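Local coordinates for spindle assembly abnormal protein 6 homolog (Drosophila melanogaster, PDB 5AL7) that scaffolds the centriole by building, from nine homodimers, the central cartwheel that sets its ninefold symmetry, and is required for centrosome duplication, at residues 15-20 with 58-63; 23-28 with 51-56. The protein carries 1 engineered substitution. All blocks are in the same frame, centred on the assembly; numbering follows the deposited sequence.

Contact 1. Residues 15-20 with 58-63; sequences AKMDYG and KELLQL
Met17 and Gln62 lie against each other at the close-packed end of this contact, their side chains running past one another in opposite directions. The Met17 CG methylene rests 3.3 Å from Gln62 OE1, while its SD sits 3.7 Å from Gln62 CB. With CG anti to the carbonyl carbon (chi1 -62°) and bends at both later torsions, the unbranched thioether folds down onto the strand, and SD also comes within 4.1 Å of Leu60 CD2. A glutamine suits this buried place because its aliphatic stem packs on the methionine while its amide still serves the backbone: Gln62 NE2 gives a weak, bent hydrogen bond of 2.8 Å to Ala15 O, with an N-H...O angle of 121°. The same NE2 also makes a weak bond to Thr78 OG1, and Gln62 OE1 receives a weak one from Arg64 NE. Met17 is the centre of an inverse gamma turn, and the irregular chain 15-20 here lies over the start of strand 60-67, one strand of the SAS-6 N-terminal head domain; the Met17 backbone N is hydrogen-bonded to Tyr167 OH near the start of helix 161-187, which leads from the head toward the coiled coil. Toward Lys58 the packing thins out and the residues are only partly buried. Leu60 CD2 still touches Tyr19 CE2 at 3.8 Å, the two side chains crossing at about a right angle. Beyond it the Lys58 chain, extended past CG, crosses the phenol in the same manner, and its NZ donates a 3.0 Å hydrogen bond to Tyr19 OH, a pairing of long polar-tipped side chains suited to this outer edge.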
ATOM      1  N   ALA A  15       5.616  20.498   1.651  1.00 49.14           N
ATOM      2  CA  ALA A  15       6.918  19.887   1.750  1.00 52.72           C
ATOM      3  C   ALA A  15       6.788  18.375   1.828  1.00 55.60           C
ATOM      4  O   ALA A  15       6.039  17.837   2.654  1.00 46.14           O
ATOM      5  CB  ALA A  15       7.670  20.431   2.962  1.00 45.30           C
ATOM      6  N   LYS A  16       7.518  17.709   0.940  1.00 49.99           N
ATOM      7  CA  LYS A  16       7.614  16.260   0.918  1.00 51.06           C
ATOM      8  C   LYS A  16       9.006  15.890   1.371  1.00 42.98           C
ATOM      9  O   LYS A  16       9.979  16.495   0.936  1.00 52.25           O
ATOM     10  CB  LYS A  16       7.352  15.710  -0.482  1.00 54.68           C
ATOM     11  CG  LYS A  16       5.994  16.039  -1.023  1.00 47.46           C
ATOM     12  CD  LYS A  16       6.035  16.125  -2.531  1.00 56.81           C
ATOM     13  CE  LYS A  16       4.799  16.853  -3.033  1.00 80.79           C
ATOM     14  NZ  LYS A  16       4.818  18.310  -2.678  1.00 85.31           N
ATOM     15  N   MET A  17       9.101  14.922   2.270  1.00 40.01           N
ATOM     16  CA  MET A  17      10.392  14.442   2.740  1.00 38.59           C
ATOM     17  C   MET A  17      10.961  13.420   1.754  1.00 43.78           C
ATOM     18  O   MET A  17      11.122  12.248   2.082  1.00 49.92           O
ATOM     19  CB  MET A  17      10.263  13.857   4.146  1.00 38.97           C
ATOM     20  CG  MET A  17       9.797  14.883   5.179  1.00 41.64           C
ATOM     21  SD  MET A  17      10.963  16.236   5.490  1.00 44.77           S
ATOM     22  CE  MET A  17      12.160  15.393   6.525  1.00 35.93           C
ATOM     23  N   ASP A  18      11.206  13.873   0.525  1.00 41.15           N
ATOM     24  CA  ASP A  18      11.754  13.035  -0.535  1.00 34.09           C
ATOM     25  C   ASP A  18      13.264  13.251  -0.663  1.00 39.15           C
ATOM     26  O   ASP A  18      13.742  13.793  -1.665  1.00 39.92           O
ATOM     27  CB  ASP A  18      11.056  13.337  -1.864  1.00 35.15           C
ATOM     28  CG  ASP A  18      11.205  12.207  -2.881  1.00 49.18           C
ATOM     29  OD1 ASP A  18      11.901  11.209  -2.565  1.00 47.69           O
ATOM     30  OD2 ASP A  18      10.627  12.320  -3.996  1.00 48.91           O
ATOM     31  N   TYR A  19      14.007  12.863   0.371  1.00 37.38           N
ATOM     32  CA  TYR A  19      15.446  13.092   0.390  1.00 37.84           C
ATOM     33  C   TYR A  19      16.220  11.787   0.500  1.00 49.33           C
ATOM     34  O   TYR A  19      17.396  11.782   0.890  1.00 53.91           O
ATOM     35  CB  TYR A  19      15.836  14.032   1.534  1.00 32.43           C
ATOM     36  CG  TYR A  19      15.207  15.393   1.415  1.00 34.32           C
ATOM     37  CD1 TYR A  19      15.688  16.323   0.505  1.00 40.24           C
ATOM     38  CD2 TYR A  19      14.121  15.750   2.217  1.00 35.17           C
ATOM     39  CE1 TYR A  19      15.107  17.575   0.386  1.00 43.14           C
ATOM     40  CE2 TYR A  19      13.533  16.997   2.107  1.00 37.72           C
ATOM     41  CZ  TYR A  19      14.033  17.906   1.190  1.00 44.87           C
ATOM     42  OH  TYR A  19      13.455  19.147   1.074  1.00 48.62           O
ATOM     43  N   GLY A  20      15.557  10.681   0.181  1.00 34.18           N
ATOM     44  CA  GLY A  20      16.228   9.400   0.117  1.00 35.81           C
ATOM     45  C   GLY A  20      16.912   9.022   1.407  1.00 35.78           C
ATOM     46  O   GLY A  20      16.336   9.129   2.489  1.00 50.35           O
ATOM     47  N   LYS A  58      20.532  19.063   6.387  1.00 34.39           N
ATOM     48  CA  LYS A  58      19.977  20.391   6.627  1.00 38.47           C
ATOM     49  C   LYS A  58      18.966  20.388   7.772  1.00 43.45           C
ATOM     50  O   LYS A  58      18.385  19.360   8.097  1.00 54.43           O
ATOM     51  CB  LYS A  58      19.336  20.935   5.350  1.00 38.86           C
ATOM     52  CG  LYS A  58      18.132  20.152   4.854  1.00 32.22           C
ATOM     53  CD  LYS A  58      17.523  20.857   3.651  1.00 43.16           C
ATOM     54  CE  LYS A  58      16.379  20.069   3.029  1.00 48.88           C
ATOM     55  NZ  LYS A  58      15.773  20.791   1.867  1.00 50.96           N
ATOM     56  N   GLU A  59      18.787  21.535   8.409  1.00 41.75           N
ATOM     57  CA  GLU A  59      17.798  21.651   9.477  1.00 39.68           C
ATOM     58  C   GLU A  59      16.409  21.621   8.881  1.00 33.10           C
ATOM     59  O   GLU A  59      15.923  22.621   8.335  1.00 29.35           O
ATOM     60  CB  GLU A  59      18.005  22.929  10.287  1.00 39.62           C
ATOM     61  CG  GLU A  59      19.330  22.942  11.003  1.00 46.99           C
ATOM     62  CD  GLU A  59      19.590  24.242  11.692  1.00 59.29           C
ATOM     63  OE1 GLU A  59      18.930  25.242  11.332  1.00 69.29           O
ATOM     64  OE2 GLU A  59      20.491  24.273  12.552  1.00 59.19           O
ATOM     65  N   LEU A  60      15.801  20.444   8.927  1.00 29.45           N
ATOM     66  CA  LEU A  60      14.447  20.276   8.435  1.00 28.45           C
ATOM     67  C   LEU A  60      13.748  19.142   9.163  1.00 33.38           C
ATOM     68  O   LEU A  60      14.175  17.990   9.107  1.00 42.64           O
ATOM     69  CB  LEU A  60      14.451  20.022   6.932  1.00 30.79           C
ATOM     70  CG  LEU A  60      13.071  19.922   6.289  1.00 41.23           C
ATOM     71  CD1 LEU A  60      12.278  21.213   6.462  1.00 46.57           C
ATOM     72  CD2 LEU A  60      13.231  19.597   4.828  1.00 37.78           C
ATOM     73  N   LEU A  61      12.652  19.476   9.827  1.00 28.21           N
ATOM     74  CA  LEU A  61      11.895  18.490  10.583  1.00 36.82           C
ATOM     75  C   LEU A  61      10.470  18.367  10.073  1.00 33.02           C
ATOM     76  O   LEU A  61       9.795  19.372   9.826  1.00 30.17           O
ATOM     77  CB  LEU A  61      11.867  18.862  12.060  1.00 33.61           C
ATOM     78  CG  LEU A  61      10.903  18.056  12.931  1.00 24.86           C
ATOM     79  CD1 LEU A  61      11.430  16.653  13.202  1.00 39.25           C
ATOM     80  CD2 LEU A  61      10.630  18.796  14.210  1.00 24.03           C
ATOM     81  N   GLN A  62      10.004  17.136   9.912  1.00 22.73           N
ATOM     82  CA  GLN A  62       8.604  16.953   9.572  1.00 33.22           C
ATOM     83  C   GLN A  62       7.935  15.929  10.473  1.00 29.12           C
ATOM     84  O   GLN A  62       8.494  14.847  10.747  1.00 23.94           O
ATOM     85  CB  GLN A  62       8.427  16.541   8.115  1.00 37.60           C
ATOM     86  CG  GLN A  62       7.023  16.824   7.615  1.00 33.40           C
ATOM     87  CD  GLN A  62       6.730  16.167   6.301  1.00 31.23           C
ATOM     88  OE1 GLN A  62       6.668  14.942   6.217  1.00 36.03           O
ATOM     89  NE2 GLN A  62       6.528  16.968   5.265  1.00 40.35           N
ATOM     90  N   LEU A  63       6.757  16.310  10.961  1.00 20.84           N
ATOM     91  CA  LEU A  63       5.891  15.435  11.747  1.00 32.13           C
ATOM     92  C   LEU A  63       4.611  15.177  10.973  1.00 30.47           C
ATOM     93  O   LEU A  63       3.892  16.113  10.611  1.00 31.77           O
ATOM     94  CB  LEU A  63       5.546  16.042  13.109  1.00 20.62           C
ATOM     95  CG  LEU A  63       6.656  16.414  14.085  1.00 33.65           C
ATOM     96  CD1 LEU A  63       6.088  17.190  15.264  1.00 38.85           C
ATOM     97  CD2 LEU A  63       7.346  15.170  14.566  1.00 39.16           C
TER

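Contact 2. Residues 23-28 with 51-56; sequences VVNILP and YAERVD
Ile26 and Ala52 meet where strand 23-36 pairs with strand 44-55 in the antiparallel beta hairpin that opens the head-domain sheet. The small methyl of Ala52 leaves room for the branched neighbour: Ile26 CG1, set between the backbone N and the carbonyl carbon (chi1 60°), lies 3.4 Å from Ala52 CB, with CD1 beside it. The other branch, CG2, turns to the arginine, 3.7 Å from Arg54 CG and near NH1, the two side chains crossing obliquely. Ile26 thus uses one arm on the alanine and the other on the aliphatic stem of Arg54, and its side chain also reaches Leu61 of strand 60-67 and Val105 of helix 97-113. An alanine in its place would probably open a gap beside Ala52 CB and leave the Arg54 stem freer to move. Two residues earlier, Val24 shares the face of Arg54 in a hydrogen-bonded pair, and its CG1 stands 4.2 Å above the guanidinium plane, offset toward the rim; a beta-branched valine favours the strand and offers a methyl to the flat cation. On the reverse face, Val23 CG1 approaches Glu53 CD at 3.7 Å, packing against a carboxylate whose charge is met by a salt bridge to Arg64. The Asn25 amide and the Glu53 carboxylate are turned 82° against each other without bonding. Beyond Asn25 segment 23-28 turns a corner; consistent with this, Val24 N to Arg54 O is nearly straight, whereas Ile26 N reaches Ala52 O at 2.9 Å with an N-H...O angle of 134°.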
ATOM      1  N   VAL A  23      16.874  10.926   4.813  1.00 42.03           N
ATOM      2  CA  VAL A  23      15.736  10.906   5.717  1.00 36.12           C
ATOM      3  C   VAL A  23      16.016  10.023   6.933  1.00 42.77           C
ATOM      4  O   VAL A  23      16.289   8.824   6.807  1.00 43.20           O
ATOM      5  CB  VAL A  23      14.460  10.414   5.023  1.00 36.38           C
ATOM      6  CG1 VAL A  23      13.296  10.394   6.012  1.00 27.83           C
ATOM      7  CG2 VAL A  23      14.146  11.284   3.815  1.00 40.74           C
ATOM      8  N   VAL A  24      15.968  10.639   8.108  1.00 37.86           N
ATOM      9  CA  VAL A  24      16.255   9.961   9.362  1.00 41.05           C
ATOM     10  C   VAL A  24      14.987   9.881  10.221  1.00 37.11           C
ATOM     11  O   VAL A  24      14.347  10.899  10.485  1.00 34.84           O
ATOM     12  CB  VAL A  24      17.361  10.702  10.158  1.00 31.63           C
ATOM     13  CG1 VAL A  24      17.767   9.895  11.369  1.00 32.71           C
ATOM     14  CG2 VAL A  24      18.560  10.950   9.292  1.00 33.11           C
ATOM     15  N   ASN A  25      14.618   8.680  10.650  1.00 38.53           N
ATOM     16  CA  ASN A  25      13.477   8.513  11.547  1.00 45.66           C
ATOM     17  C   ASN A  25      13.855   8.896  12.968  1.00 51.39           C
ATOM     18  O   ASN A  25      14.534   8.129  13.653  1.00 50.54           O
ATOM     19  CB  ASN A  25      12.959   7.079  11.511  1.00 47.46           C
ATOM     20  CG  ASN A  25      11.764   6.923  10.609  1.00 55.30           C
ATOM     21  OD1 ASN A  25      10.641   7.246  10.988  1.00 75.34           O
ATOM     22  ND2 ASN A  25      12.000   6.449   9.397  1.00 48.11           N
ATOM     23  N   ILE A  26      13.429  10.079  13.414  1.00 49.73           N
ATOM     24  CA  ILE A  26      13.843  10.559  14.732  1.00 39.15           C
ATOM     25  C   ILE A  26      13.148   9.774  15.841  1.00 38.11           C
ATOM     26  O   ILE A  26      13.590   9.782  16.999  1.00 49.40           O
ATOM     27  CB  ILE A  26      13.583  12.077  14.901  1.00 27.46           C
ATOM     28  CG1 ILE A  26      12.117  12.427  14.758  1.00 44.81           C
ATOM     29  CG2 ILE A  26      14.363  12.875  13.889  1.00 31.57           C
ATOM     30  CD1 ILE A  26      11.738  13.724  15.460  1.00 41.94           C
ATOM     31  N   LEU A  27      12.068   9.088  15.469  1.00 31.52           N
ATOM     32  CA  LEU A  27      11.291   8.256  16.380  1.00 28.11           C
ATOM     33  C   LEU A  27      10.557   7.209  15.568  1.00 48.50           C
ATOM     34  O   LEU A  27      10.030   7.521  14.499  1.00 62.27           O
ATOM     35  CB  LEU A  27      10.295   9.106  17.176  1.00 48.46           C
ATOM     36  CG  LEU A  27       9.465   8.418  18.256  1.00 57.39           C
ATOM     37  CD1 LEU A  27      10.326   8.167  19.481  1.00 58.09           C
ATOM     38  CD2 LEU A  27       8.241   9.247  18.610  1.00 69.86           C
ATOM     39  N   PRO A  28      10.540   5.957  16.041  1.00 51.86           N
ATOM     40  CA  PRO A  28       9.798   4.943  15.288  1.00 50.30           C
ATOM     41  C   PRO A  28       8.306   5.259  15.221  1.00 58.91           C
ATOM     42  O   PRO A  28       7.726   5.720  16.211  1.00 63.20           O
ATOM     43  CB  PRO A  28      10.053   3.653  16.083  1.00 44.42           C
ATOM     44  CG  PRO A  28      10.411   4.105  17.438  1.00 57.38           C
ATOM     45  CD  PRO A  28      11.166   5.393  17.246  1.00 61.62           C
ATOM     46  N   TYR A  51       4.415   9.819  12.529  1.00 29.84           N
ATOM     47  CA  TYR A  51       5.654   9.658  11.784  1.00 34.50           C
ATOM     48  C   TYR A  51       6.557  10.855  12.030  1.00 33.50           C
ATOM     49  O   TYR A  51       6.223  11.967  11.626  1.00 35.35           O
ATOM     50  CB  TYR A  51       5.388   9.571  10.280  1.00 21.35           C
ATOM     51  CG  TYR A  51       4.437   8.496   9.850  1.00 28.78           C
ATOM     52  CD1 TYR A  51       3.066   8.732   9.788  1.00 38.54           C
ATOM     53  CD2 TYR A  51       4.905   7.245   9.486  1.00 31.83           C
ATOM     54  CE1 TYR A  51       2.191   7.735   9.376  1.00 38.94           C
ATOM     55  CE2 TYR A  51       4.041   6.249   9.073  1.00 36.28           C
ATOM     56  CZ  TYR A  51       2.690   6.497   9.019  1.00 31.76           C
ATOM     57  OH  TYR A  51       1.842   5.496   8.611  1.00 36.11           O
ATOM     58  N   ALA A  52       7.713  10.647  12.643  1.00 28.66           N
ATOM     59  CA  ALA A  52       8.591  11.779  12.922  1.00 33.87           C
ATOM     60  C   ALA A  52       9.940  11.626  12.222  1.00 35.76           C
ATOM     61  O   ALA A  52      10.707  10.704  12.537  1.00 45.13           O
ATOM     62  CB  ALA A  52       8.777  11.938  14.437  1.00 28.52           C
ATOM     63  N   GLU A  53      10.249  12.508  11.271  1.00 34.97           N
ATOM     64  CA  GLU A  53      11.540  12.352  10.581  1.00 36.36           C
ATOM     65  C   GLU A  53      12.220  13.680  10.223  1.00 30.76           C
ATOM     66  O   GLU A  53      11.552  14.692   9.988  1.00 36.98           O
ATOM     67  CB  GLU A  53      11.356  11.492   9.320  1.00 38.02           C
ATOM     68  CG  GLU A  53      10.301  11.983   8.330  1.00 50.74           C
ATOM     69  CD  GLU A  53       9.838  10.904   7.341  1.00 54.59           C
ATOM     70  OE1 GLU A  53       9.812   9.705   7.709  1.00 49.35           O
ATOM     71  OE2 GLU A  53       9.503  11.256   6.189  1.00 51.92           O
ATOM     72  N   ARG A  54      13.550  13.663  10.173  1.00 25.90           N
ATOM     73  CA  ARG A  54      14.329  14.858   9.823  1.00 39.76           C
ATOM     74  C   ARG A  54      15.330  14.600   8.673  1.00 32.50           C
ATOM     75  O   ARG A  54      15.565  13.465   8.268  1.00 28.31           O
ATOM     76  CB  ARG A  54      15.085  15.390  11.044  1.00 34.89           C
ATOM     77  CG  ARG A  54      16.356  14.617  11.338  1.00 41.57           C
ATOM     78  CD  ARG A  54      17.230  15.266  12.403  1.00 67.15           C
ATOM     79  NE  ARG A  54      18.505  14.555  12.503  1.00 90.03           N
ATOM     80  CZ  ARG A  54      18.774  13.612  13.404  1.00 91.65           C
ATOM     81  NH1 ARG A  54      17.867  13.282  14.318  1.00 81.76           N
ATOM     82  NH2 ARG A  54      19.960  13.011  13.402  1.00 91.33           N
ATOM     83  N   VAL A  55      15.926  15.667   8.158  1.00 29.83           N
ATOM     84  CA  VAL A  55      16.940  15.550   7.117  1.00 31.27           C
ATOM     85  C   VAL A  55      18.335  15.661   7.746  1.00 35.65           C
ATOM     86  O   VAL A  55      18.563  16.481   8.634  1.00 48.31           O
ATOM     87  CB  VAL A  55      16.757  16.638   6.030  1.00 39.21           C
ATOM     88  CG1 VAL A  55      17.643  16.358   4.861  1.00 40.02           C
ATOM     89  CG2 VAL A  55      15.320  16.676   5.560  1.00 46.40           C
ATOM     90  N   ASP A  56      19.264  14.822   7.308  1.00 32.77           N
ATOM     91  CA  ASP A  56      20.578  14.772   7.945  1.00 41.47           C
ATOM     92  C   ASP A  56      21.501  15.952   7.579  1.00 44.29           C
ATOM     93  O   ASP A  56      22.298  16.415   8.408  1.00 51.43           O
ATOM     94  CB  ASP A  56      21.257  13.427   7.620  1.00 41.74           C
ATOM     95  CG  ASP A  56      21.843  13.365   6.212  1.00 56.20           C
ATOM     96  OD1 ASP A  56      21.372  14.087   5.313  1.00 62.20           O
ATOM     97  OD2 ASP A  56      22.774  12.560   6.002  1.00 64.14           O
TER

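The two contacts lie side by side in the head domain, their centres about 8 Å apart, because strands 44-55 and 60-67 are consecutive in the chain and neighbours in one sheet. Backbone bonds are their main seam: Gln62 N lies 2.9 Å from Glu53 O, and Leu60 O lies 3.1 Å from Val55 N, both probable hydrogen bonds. Met17 of contact 1 also bears on contact 2, its CB 3.4 Å from Glu53 OE2, so the irregular chain 15-20 spans both strands. Arg64 is shared, with a salt bridge to Glu53 OE2 and a weak hydrogen bond to Gln62 OE1. No other chain of the assembly touches either contact; both lie within one head domain, partly buried.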